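Local coordinates for uncharacterized protein ScGH5_18 (Streptomyces cattleya, PDB 7LR7) that binds N-acetylglucosamine and is probably a family GH5 glycoside hydrolase that takes part in the breakdown of N-glycans, at residues D43-L48 / R87-N92; W113-L118 / H162-R167; S225-G230 / A243-Y248. All coordinates share one frame; numbering follows the deposited sequence.

From the N terminus, contact 1 comes first: it joins the C-terminal end of helix 35-46 to the turn leading into strand 90-94, closing a stretch that holds strand 52-55 and helix 71-86 of the (beta/alpha)8 barrel. Contact 2 follows at the subunit interface, pairing the irregular loops ahead of helices 122-139 and 170-187 and closing a stretch that holds the first of these and strand 145-152. Contact 3 closes the shortest stretch, tying the end of strand 221-225 to helix 240-254 beside the sugar pocket. The three follow in series, neither nesting nor crossing. None touches another: the centres of contacts 1 and 2 lie about 37 Å apart, those of contacts 1 and 3 about 26 Å.

Contact 1. Residues D43-L48 / R87-N92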
loop_
_atom_site.group_PDB
_atom_site.type_symbol
_atom_site.label_atom_id
_atom_site.label_comp_id
_atom_site.label_asym_id
_atom_site.label_seq_id
_atom_site.Cartn_x
_atom_site.Cartn_y
_atom_site.Cartn_z
ATOM N N ASP A 43 12.732 5.391 -26.793
ATOM C CA ASP A 43 13.676 5.604 -27.888
ATOM C C ASP A 43 14.755 4.535 -27.879
ATOM O O ASP A 43 15.018 3.894 -28.902
ATOM C CB ASP A 43 14.318 6.982 -27.781
ATOM C CG ASP A 43 13.435 8.093 -28.331
ATOM O OD1 ASP A 43 12.431 7.800 -29.011
ATOM O OD2 ASP A 43 13.756 9.271 -28.079
ATOM N N SER A 44 15.387 4.323 -26.721
ATOM C CA SER A 44 16.444 3.325 -26.633
ATOM C C SER A 44 15.895 1.916 -26.804
ATOM O O SER A 44 16.644 1.011 -27.185
ATOM C CB SER A 44 17.200 3.468 -25.304
ATOM O OG SER A 44 16.381 3.195 -24.171
ATOM N N VAL A 45 14.598 1.725 -26.551
ATOM C CA VAL A 45 13.956 0.438 -26.786
ATOM C C VAL A 45 13.804 0.188 -28.277
ATOM O O VAL A 45 14.171 -0.876 -28.788
ATOM C CB VAL A 45 12.590 0.385 -26.075
ATOM C CG1 VAL A 45 11.735 -0.722 -26.653
ATOM C CG2 VAL A 45 12.777 0.206 -24.572
ATOM N N ALA A 46 13.238 1.156 -28.996
ATOM C CA ALA A 46 12.973 0.943 -30.414
ATOM C C ALA A 46 14.264 0.882 -31.218
ATOM O O ALA A 46 14.312 0.204 -32.252
ATOM C CB ALA A 46 12.045 2.037 -30.948
ATOM N N ALA A 47 15.321 1.554 -30.747
ATOM C CA ALA A 47 16.615 1.510 -31.427
ATOM C C ALA A 47 17.204 0.112 -31.435
ATOM O O ALA A 47 18.068 -0.180 -32.265
ATOM C CB ALA A 47 17.608 2.465 -30.762
ATOM N N LEU A 48 16.769 -0.744 -30.516
ATOM C CA LEU A 48 17.192 -2.133 -30.481
ATOM C C LEU A 48 16.353 -3.028 -31.393
ATOM O O LEU A 48 16.657 -4.218 -31.518
ATOM C CB LEU A 48 17.148 -2.643 -29.037
ATOM C CG LEU A 48 18.473 -2.626 -28.253
ATOM C CD1 LEU A 48 19.222 -1.321 -28.431
ATOM C CD2 LEU A 48 18.247 -2.908 -26.777
ATOM N N ARG A 87 6.703 5.500 -31.945
ATOM C CA ARG A 87 7.980 4.828 -32.102
ATOM C C ARG A 87 7.824 3.436 -32.692
ATOM O O ARG A 87 8.776 2.652 -32.662
ATOM C CB ARG A 87 8.704 4.768 -30.746
ATOM C CG ARG A 87 9.386 6.070 -30.371
ATOM C CD ARG A 87 9.272 6.418 -28.878
ATOM N NE ARG A 87 9.756 7.778 -28.648
ATOM C CZ ARG A 87 9.000 8.874 -28.681
ATOM N NH1 ARG A 87 7.688 8.797 -28.901
ATOM N NH2 ARG A 87 9.561 10.057 -28.499
ATOM N N GLY A 88 6.649 3.116 -33.227
ATOM C CA GLY A 88 6.432 1.803 -33.806
ATOM C C GLY A 88 6.410 0.668 -32.807
ATOM O O GLY A 88 6.813 -0.448 -33.142
ATOM N N LEU A 89 5.943 0.920 -31.586
ATOM C CA LEU A 89 5.878 -0.089 -30.538
ATOM C C LEU A 89 4.421 -0.310 -30.169
ATOM O O LEU A 89 3.712 0.652 -29.854
ATOM C CB LEU A 89 6.683 0.344 -29.291
ATOM C CG LEU A 89 8.193 0.481 -29.488
ATOM C CD1 LEU A 89 8.911 1.108 -28.264
ATOM C CD2 LEU A 89 8.773 -0.879 -29.821
ATOM N N ASP A 90 3.978 -1.568 -30.214
ATOM C CA ASP A 90 2.688 -1.949 -29.651
ATOM C C ASP A 90 2.811 -2.135 -28.137
ATOM O O ASP A 90 3.907 -2.314 -27.600
ATOM C CB ASP A 90 2.180 -3.230 -30.305
ATOM C CG ASP A 90 1.968 -3.074 -31.792
ATOM O OD1 ASP A 90 1.352 -2.063 -32.207
ATOM O OD2 ASP A 90 2.441 -3.949 -32.551
ATOM N N VAL A 91 1.672 -2.088 -27.442
ATOM C CA VAL A 91 1.656 -2.056 -25.981
ATOM C C VAL A 91 0.692 -3.104 -25.437
ATOM O O VAL A 91 -0.499 -3.094 -25.775
ATOM C CB VAL A 91 1.256 -0.675 -25.440
ATOM C CG1 VAL A 91 1.123 -0.751 -23.918
ATOM C CG2 VAL A 91 2.244 0.412 -25.899
ATOM N N ASN A 92 1.198 -3.985 -24.576
ATOM C CA ASN A 92 0.362 -4.809 -23.707
ATOM C C ASN A 92 0.395 -4.161 -22.332
ATOM O O ASN A 92 1.458 -3.710 -21.884
ATOM C CB ASN A 92 0.867 -6.258 -23.661
ATOM C CG ASN A 92 0.415 -7.022 -22.416
ATOM O OD1 ASN A 92 1.035 -6.934 -21.345
ATOM N ND2 ASN A 92 -0.648 -7.807 -22.564
HETATM O O HOH W 1 12.337 11.320 -28.045
#
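Leu-89 reaches toward helix 35-46 with one methyl, CD1, which lies against Val-45 CG1 at 3.7 Å and passes Ala-46 CB at 4.2 Å. The two branched side chains meet at a slant, and Val-45 sends CG1 across because that methyl is anti to the backbone N (chi1 162°). Ala-46 CB also rests 3.7 Å from Arg-87 O, bringing the helix close to the turn before the strand. On the more exposed side of this apolar patch, Arg-87 bends at chi2 and turns its guanidinium to Asp-43. Arg-87 NE donates to Asp-43 OD1 at 2.7 Å, a salt bridge with an N-H...O angle of 149°. The donor approaches from above the carboxylate, 41° out of its plane. A water extends the link, donating to Asp-43 OD2 and accepting from Arg-87 NH2, while Arg-87 NH1 bonds back to Ala-83 O; the guanidinium is thus held at three nitrogens. Gly-88, with positive phi, is the C-prime residue of the Schellman motif that ends helix 71-86. In the barrel, this helix end and the start of strand 90-94 pack against helix 35-46, with Val-45 also touching Val-53 of the neighbouring parallel strand 52-55.

Contact 2. Residues W113-L118 / H162-R167. With NAG (2-acetamido-2-deoxy-beta-D-glucopyranose), chain B.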
loop_
_atom_site.group_PDB
_atom_site.type_symbol
_atom_site.label_atom_id
_atom_site.label_comp_id
_atom_site.label_asym_id
_atom_site.label_seq_id
_atom_site.Cartn_x
_atom_site.Cartn_y
_atom_site.Cartn_z
ATOM N N TRP A 113 -7.801 -3.667 8.065
ATOM C CA TRP A 113 -9.166 -3.341 8.460
ATOM C C TRP A 113 -10.164 -3.595 7.335
ATOM O O TRP A 113 -11.349 -3.797 7.610
ATOM C CB TRP A 113 -9.257 -1.872 8.914
ATOM C CG TRP A 113 -8.482 -1.582 10.202
ATOM C CD1 TRP A 113 -7.381 -0.778 10.338
ATOM C CD2 TRP A 113 -8.756 -2.114 11.509
ATOM N NE1 TRP A 113 -6.962 -0.771 11.651
ATOM C CE2 TRP A 113 -7.789 -1.585 12.388
ATOM C CE3 TRP A 113 -9.725 -2.983 12.018
ATOM C CZ2 TRP A 113 -7.758 -1.910 13.748
ATOM C CZ3 TRP A 113 -9.708 -3.286 13.376
ATOM C CH2 TRP A 113 -8.730 -2.746 14.223
ATOM N N HIS A 114 -9.711 -3.562 6.081
ATOM C CA HIS A 114 -10.524 -3.928 4.931
ATOM C C HIS A 114 -10.046 -5.204 4.252
ATOM O O HIS A 114 -10.292 -5.376 3.053
ATOM C CB HIS A 114 -10.547 -2.784 3.921
ATOM C CG HIS A 114 -10.931 -1.468 4.521
ATOM N ND1 HIS A 114 -12.223 -0.985 4.491
ATOM C CD2 HIS A 114 -10.197 -0.554 5.199
ATOM C CE1 HIS A 114 -12.262 0.185 5.106
ATOM N NE2 HIS A 114 -11.049 0.460 5.559
ATOM N N ARG A 115 -9.352 -6.092 4.973
ATOM C CA ARG A 115 -8.837 -7.301 4.335
ATOM C C ARG A 115 -9.975 -8.067 3.672
ATOM O O ARG A 115 -10.903 -8.524 4.345
ATOM C CB ARG A 115 -8.121 -8.187 5.353
ATOM C CG ARG A 115 -7.502 -9.431 4.744
ATOM C CD ARG A 115 -6.491 -9.083 3.638
ATOM N NE ARG A 115 -5.858 -10.273 3.040
ATOM C CZ ARG A 115 -4.811 -10.906 3.568
ATOM N NH1 ARG A 115 -4.276 -10.464 4.699
ATOM N NH2 ARG A 115 -4.286 -11.972 2.969
ATOM N N ARG A 116 -9.921 -8.167 2.348
ATOM C CA ARG A 116 -10.966 -8.824 1.570
ATOM C C ARG A 116 -10.290 -9.610 0.459
ATOM O O ARG A 116 -9.518 -9.034 -0.317
ATOM C CB ARG A 116 -11.959 -7.799 0.989
ATOM C CG ARG A 116 -12.899 -7.177 2.036
ATOM C CD ARG A 116 -13.756 -6.051 1.446
ATOM N NE ARG A 116 -12.984 -4.836 1.181
ATOM C CZ ARG A 116 -13.524 -3.688 0.773
ATOM N NH1 ARG A 116 -14.840 -3.603 0.589
ATOM N NH2 ARG A 116 -12.759 -2.619 0.563
ATOM N N ASN A 117 -10.580 -10.912 0.400
ATOM C CA ASN A 117 -9.863 -11.839 -0.464
ATOM C C ASN A 117 -9.856 -11.350 -1.903
ATOM O O ASN A 117 -10.911 -11.068 -2.491
ATOM C CB ASN A 117 -10.489 -13.234 -0.393
ATOM C CG ASN A 117 -9.697 -14.296 -1.173
ATOM O OD1 ASN A 117 -9.574 -14.248 -2.412
ATOM N ND2 ASN A 117 -9.201 -15.288 -0.448
ATOM N N LEU A 118 -8.650 -11.300 -2.464
ATOM C CA LEU A 118 -8.414 -10.717 -3.776
ATOM C C LEU A 118 -9.175 -11.449 -4.869
ATOM O O LEU A 118 -9.524 -10.849 -5.886
ATOM C CB LEU A 118 -6.918 -10.775 -4.070
ATOM C CG LEU A 118 -6.133 -9.595 -4.631
ATOM C CD1 LEU A 118 -6.496 -8.291 -3.961
ATOM C CD2 LEU A 118 -4.656 -9.921 -4.448
ATOM N N HIS A 162 3.734 -17.726 -0.395
ATOM C CA HIS A 162 3.404 -16.367 0.015
ATOM C C HIS A 162 3.185 -16.303 1.532
ATOM O O HIS A 162 2.512 -17.166 2.109
ATOM C CB HIS A 162 2.167 -15.847 -0.709
ATOM C CG HIS A 162 1.995 -14.360 -0.596
ATOM N ND1 HIS A 162 1.478 -13.754 0.527
ATOM C CD2 HIS A 162 2.317 -13.358 -1.448
ATOM C CE1 HIS A 162 1.474 -12.443 0.357
ATOM N NE2 HIS A 162 1.979 -12.175 -0.835
ATOM N N PRO A 163 3.741 -15.298 2.211
ATOM C CA PRO A 163 3.640 -15.270 3.683
ATOM C C PRO A 163 2.243 -14.954 4.202
ATOM O O PRO A 163 1.968 -15.220 5.380
ATOM C CB PRO A 163 4.646 -14.180 4.095
ATOM C CG PRO A 163 4.833 -13.318 2.892
ATOM C CD PRO A 163 4.537 -14.183 1.665
ATOM N N ASP A 164 1.361 -14.401 3.376
ATOM C CA ASP A 164 0.018 -14.013 3.806
ATOM C C ASP A 164 -0.969 -14.212 2.659
ATOM O O ASP A 164 -1.573 -13.241 2.185
ATOM C CB ASP A 164 0.017 -12.555 4.272
ATOM C CG ASP A 164 -1.295 -12.137 4.925
ATOM O OD1 ASP A 164 -2.116 -13.016 5.272
ATOM O OD2 ASP A 164 -1.500 -10.914 5.071
ATOM N N PRO A 165 -1.159 -15.437 2.184
ATOM C CA PRO A 165 -1.857 -15.627 0.909
ATOM C C PRO A 165 -3.355 -15.363 1.028
ATOM O O PRO A 165 -3.943 -15.413 2.109
ATOM C CB PRO A 165 -1.572 -17.091 0.568
ATOM C CG PRO A 165 -1.388 -17.758 1.905
ATOM C CD PRO A 165 -0.753 -16.720 2.793
ATOM N N ASP A 166 -3.953 -15.039 -0.116
ATOM C CA ASP A 166 -5.401 -15.025 -0.313
ATOM C C ASP A 166 -5.742 -16.370 -0.950
ATOM O O ASP A 166 -5.649 -16.544 -2.170
ATOM C CB ASP A 166 -5.826 -13.844 -1.188
ATOM C CG ASP A 166 -6.063 -12.573 -0.372
ATOM O OD1 ASP A 166 -6.098 -12.681 0.854
ATOM O OD2 ASP A 166 -6.217 -11.471 -0.938
ATOM N N ARG A 167 -6.130 -17.335 -0.116
ATOM C CA ARG A 167 -6.290 -18.706 -0.584
ATOM C C ARG A 167 -7.584 -18.873 -1.378
ATOM O O ARG A 167 -8.589 -18.197 -1.126
ATOM C CB ARG A 167 -6.244 -19.680 0.593
ATOM C CG ARG A 167 -4.944 -19.580 1.385
ATOM C CD ARG A 167 -4.616 -20.856 2.153
ATOM N NE ARG A 167 -3.392 -20.691 2.938
ATOM C CZ ARG A 167 -3.333 -20.064 4.112
ATOM N NH1 ARG A 167 -4.433 -19.547 4.648
ATOM N NH2 ARG A 167 -2.176 -19.959 4.757
HETATM C C1 NAG B . -10.523 4.019 16.331
HETATM C C2 NAG B . -10.525 3.827 14.808
HETATM C C3 NAG B . -9.615 4.851 14.113
HETATM C C4 NAG B . -9.857 6.262 14.640
HETATM C C5 NAG B . -9.818 6.254 16.160
HETATM C C6 NAG B . -10.108 7.594 16.784
HETATM C C7 NAG B . -10.699 1.716 13.559
HETATM C C8 NAG B . -10.161 0.341 13.398
HETATM N N2 NAG B . -10.107 2.470 14.487
HETATM O O1 NAG B . -11.479 3.184 16.902
HETATM O O3 NAG B . -9.864 4.819 12.710
HETATM O O4 NAG B . -8.863 7.156 14.148
HETATM O O5 NAG B . -10.819 5.353 16.643
HETATM O O6 NAG B . -10.023 7.515 18.200
HETATM O O7 NAG B . -11.640 2.128 12.891
HETATM O O HOH W 2 -6.720 -9.469 0.403
#
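The two segments are irregular loops whose touching parts run 52° apart, closest at Asn-117 and Asp-166, whose CA atoms are 5.5 Å from each other. They are held by a salt-bridge network of Arg-115, Asp-164 and Asp-166, between loops that follow strands 103-104 and 145-152 of this (beta/alpha)8-barrel protein. The Arg-115 chain leaves the backbone extended at chi1 and bends at chi2, which brings the guanidinium to both acids. Both carboxylates meet the guanidinium at its edge. Arg-115 grips Asp-166 side-on, NH2 at 2.9 Å and NE at 3.3 Å both donating to OD1; NE meets the syn lone pair of that oxygen, whereas NH2 comes from above the carboxylate plane. Arg-115 NH1 turns to Asp-164 OD2 at 2.8 Å, with that carboxylate steeply inclined, 77° to the guanidinium. The Asn-117 amide stacks over the Asp-166 carboxylate, their planes 23° apart, and its ND2 donates to Arg-167 O at 3.0 Å; its OD1 is taken by Phe-119 N. Asp-166 thus binds 113-118 twice, taking the Arg-115 guanidinium on OD1 and Leu-118 N on OD2, the latter at 2.9 Å. At the other end of segment 113-118, Trp-113 NE1 bonds to Gln-156 of the second subunit. The Trp-113 ring lies under the acetyl methyl of an N-acetylglucosamine bound by that subunit, C8 sitting over its centre 3.2 Å from CE2.

Contact 3. Residues S225-G230 / A243-Y248; sequences SWVFNG and AQHAAY. With NAG (2-acetamido-2-deoxy-beta-D-glucopyranose), chain C.
The imidazole of His-245 has Ser-225 OG at its edge, near the ring plane, while Val-227 CG1 and Asn-229 ND2 approach it obliquely; the Phe-228 ring carries Trp-226 CB over one face, offset toward the rim, and the sugar oxygen O5 at its edge. These groups lie where strand 221-225 of the (beta/alpha)8 barrel gives way to the loop that runs into helix 231-235, against which helix 240-254 packs. Ser-225 and His-245 share a hydrogen bond, OG to ND1 at 2.9 Å, in which either may be the donor. With chi1 near 180° (-174°), the ring of His-245 stands off the helix and enters the loop. There the amide of Asn-229 comes from the opposite direction, its plane 65° from the imidazole. That amide is held by other partners: ND2 donates to Asp-199 OD2, and OD1 bonds to Thr-231 OG1. Apolar contact adds to the polar one. Val-227 CG1 slides past His-245 CB at 3.9 Å, and Ala-246 CB packs against Ser-225 CB at 3.8 Å, the helix backbone coming nearest the strand end here. On the pocket side, the loop lays its aromatic residues against the bound N-acetylglucosamine, whose hydrogen bonds include those to Glu-153 and His-99. Trp-226 NE1 bonds to Glu-268 OE1, which ties the indole to strand 264-269 next door. At the rim of that indole, Trp-226 CD1 lies 3.1 Å from O6 of the sugar.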
loop_
_atom_site.group_PDB
_atom_site.type_symbol
_atom_site.label_atom_id
_atom_site.label_comp_id
_atom_site.label_asym_id
_atom_site.label_seq_id
_atom_site.Cartn_x
_atom_site.Cartn_y
_atom_site.Cartn_z
ATOM N N SER A 225 9.845 -17.389 -17.859
ATOM C CA SER A 225 10.922 -18.369 -17.739
ATOM C C SER A 225 12.085 -17.780 -16.947
ATOM O O SER A 225 12.764 -16.865 -17.429
ATOM C CB SER A 225 11.392 -18.816 -19.123
ATOM O OG SER A 225 12.372 -19.812 -18.983
ATOM N N TRP A 226 12.341 -18.334 -15.754
ATOM C CA TRP A 226 13.336 -17.801 -14.820
ATOM C C TRP A 226 14.220 -18.918 -14.279
ATOM O O TRP A 226 13.786 -19.694 -13.421
ATOM C CB TRP A 226 12.638 -17.050 -13.683
ATOM C CG TRP A 226 12.118 -15.760 -14.181
ATOM C CD1 TRP A 226 10.812 -15.429 -14.415
ATOM C CD2 TRP A 226 12.898 -14.631 -14.580
ATOM N NE1 TRP A 226 10.732 -14.137 -14.885
ATOM C CE2 TRP A 226 12.000 -13.630 -15.007
ATOM C CE3 TRP A 226 14.272 -14.363 -14.605
ATOM C CZ2 TRP A 226 12.431 -12.386 -15.458
ATOM C CZ3 TRP A 226 14.698 -13.135 -15.064
ATOM C CH2 TRP A 226 13.780 -12.159 -15.481
ATOM N N VAL A 227 15.470 -18.995 -14.756
ATOM C CA VAL A 227 16.328 -20.128 -14.411
ATOM C C VAL A 227 16.872 -20.028 -12.983
ATOM O O VAL A 227 17.602 -20.921 -12.528
ATOM C CB VAL A 227 17.472 -20.300 -15.440
ATOM C CG1 VAL A 227 16.884 -20.510 -16.838
ATOM C CG2 VAL A 227 18.425 -19.122 -15.437
ATOM N N PHE A 228 16.491 -18.986 -12.232
ATOM C CA PHE A 228 16.796 -19.039 -10.803
ATOM C C PHE A 228 15.847 -19.947 -10.026
ATOM O O PHE A 228 15.987 -20.054 -8.806
ATOM C CB PHE A 228 16.820 -17.626 -10.162
ATOM C CG PHE A 228 15.537 -16.827 -10.308
ATOM C CD1 PHE A 228 14.364 -17.228 -9.702
ATOM C CD2 PHE A 228 15.537 -15.634 -11.005
ATOM C CE1 PHE A 228 13.206 -16.482 -9.829
ATOM C CE2 PHE A 228 14.388 -14.879 -11.128
ATOM C CZ PHE A 228 13.216 -15.306 -10.546
ATOM N N ASN A 229 14.894 -20.604 -10.685
ATOM C CA ASN A 229 13.892 -21.398 -9.974
ATOM C C ASN A 229 14.419 -22.746 -9.488
ATOM O O ASN A 229 13.613 -23.599 -9.100
ATOM C CB ASN A 229 12.667 -21.627 -10.868
ATOM C CG ASN A 229 13.018 -22.332 -12.171
ATOM O OD1 ASN A 229 14.173 -22.708 -12.391
ATOM N ND2 ASN A 229 12.026 -22.520 -13.038
ATOM N N GLY A 230 15.733 -22.960 -9.487
ATOM C CA GLY A 230 16.322 -24.261 -9.213
ATOM C C GLY A 230 17.048 -24.872 -10.397
ATOM O O GLY A 230 17.898 -25.758 -10.203
ATOM N N ALA A 243 19.779 -23.598 -20.714
ATOM C CA ALA A 243 19.565 -22.925 -21.989
ATOM C C ALA A 243 18.174 -23.201 -22.536
ATOM O O ALA A 243 17.599 -22.349 -23.223
ATOM C CB ALA A 243 20.621 -23.358 -23.012
ATOM N N GLN A 244 17.634 -24.385 -22.262
ATOM C CA GLN A 244 16.387 -24.829 -22.867
ATOM C C GLN A 244 15.180 -24.558 -21.996
ATOM O O GLN A 244 14.080 -24.985 -22.356
ATOM C CB GLN A 244 16.432 -26.332 -23.170
ATOM C CG GLN A 244 17.468 -26.737 -24.195
ATOM C CD GLN A 244 17.025 -26.509 -25.626
ATOM O OE1 GLN A 244 15.827 -26.456 -25.936
ATOM N NE2 GLN A 244 17.996 -26.367 -26.511
ATOM N N HIS A 245 15.352 -23.880 -20.853
ATOM C CA HIS A 245 14.257 -23.815 -19.896
ATOM C C HIS A 245 13.051 -23.098 -20.481
ATOM O O HIS A 245 11.907 -23.500 -20.233
ATOM C CB HIS A 245 14.692 -23.138 -18.602
ATOM C CG HIS A 245 13.635 -23.169 -17.544
ATOM N ND1 HIS A 245 12.576 -22.290 -17.535
ATOM C CD2 HIS A 245 13.459 -23.986 -16.477
ATOM C CE1 HIS A 245 11.786 -22.566 -16.511
ATOM N NE2 HIS A 245 12.299 -23.587 -15.850
ATOM N N ALA A 246 13.283 -22.032 -21.254
ATOM C CA ALA A 246 12.159 -21.341 -21.881
ATOM C C ALA A 246 11.462 -22.239 -22.898
ATOM O O ALA A 246 10.231 -22.348 -22.899
ATOM C CB ALA A 246 12.635 -20.050 -22.536
ATOM N N ALA A 247 12.230 -22.906 -23.760
ATOM C CA ALA A 247 11.627 -23.827 -24.717
ATOM C C ALA A 247 10.807 -24.893 -24.005
ATOM O O ALA A 247 9.711 -25.253 -24.457
ATOM C CB ALA A 247 12.714 -24.470 -25.586
ATOM N N TYR A 248 11.295 -25.376 -22.857
ATOM C CA TYR A 248 10.587 -26.438 -22.149
ATOM C C TYR A 248 9.240 -25.946 -21.638
ATOM O O TYR A 248 8.211 -26.608 -21.827
ATOM C CB TYR A 248 11.442 -26.964 -20.998
ATOM C CG TYR A 248 10.682 -27.805 -19.994
ATOM C CD1 TYR A 248 10.199 -29.074 -20.330
ATOM C CD2 TYR A 248 10.447 -27.329 -18.712
ATOM C CE1 TYR A 248 9.517 -29.846 -19.400
ATOM C CE2 TYR A 248 9.761 -28.085 -17.785
ATOM C CZ TYR A 248 9.297 -29.332 -18.129
ATOM O OH TYR A 248 8.633 -30.060 -17.188
HETATM C C1 NAG C . 9.245 -15.609 -8.030
HETATM C C2 NAG C . 9.377 -14.238 -7.351
HETATM C C3 NAG C . 8.702 -13.136 -8.181
HETATM C C4 NAG C . 9.090 -13.226 -9.653
HETATM C C5 NAG C . 8.893 -14.651 -10.146
HETATM C C6 NAG C . 9.307 -14.861 -11.579
HETATM C C7 NAG C . 9.373 -13.747 -4.942
HETATM C C8 NAG C . 8.661 -13.946 -3.653
HETATM N N2 NAG C . 8.803 -14.299 -6.015
HETATM O O1 NAG C . 10.007 -16.543 -7.333
HETATM O O3 NAG C . 9.087 -11.864 -7.665
HETATM O O4 NAG C . 8.292 -12.342 -10.434
HETATM O O5 NAG C . 9.697 -15.529 -9.354
HETATM O O6 NAG C . 9.065 -16.203 -11.977
HETATM O O7 NAG C . 10.428 -13.128 -5.013
#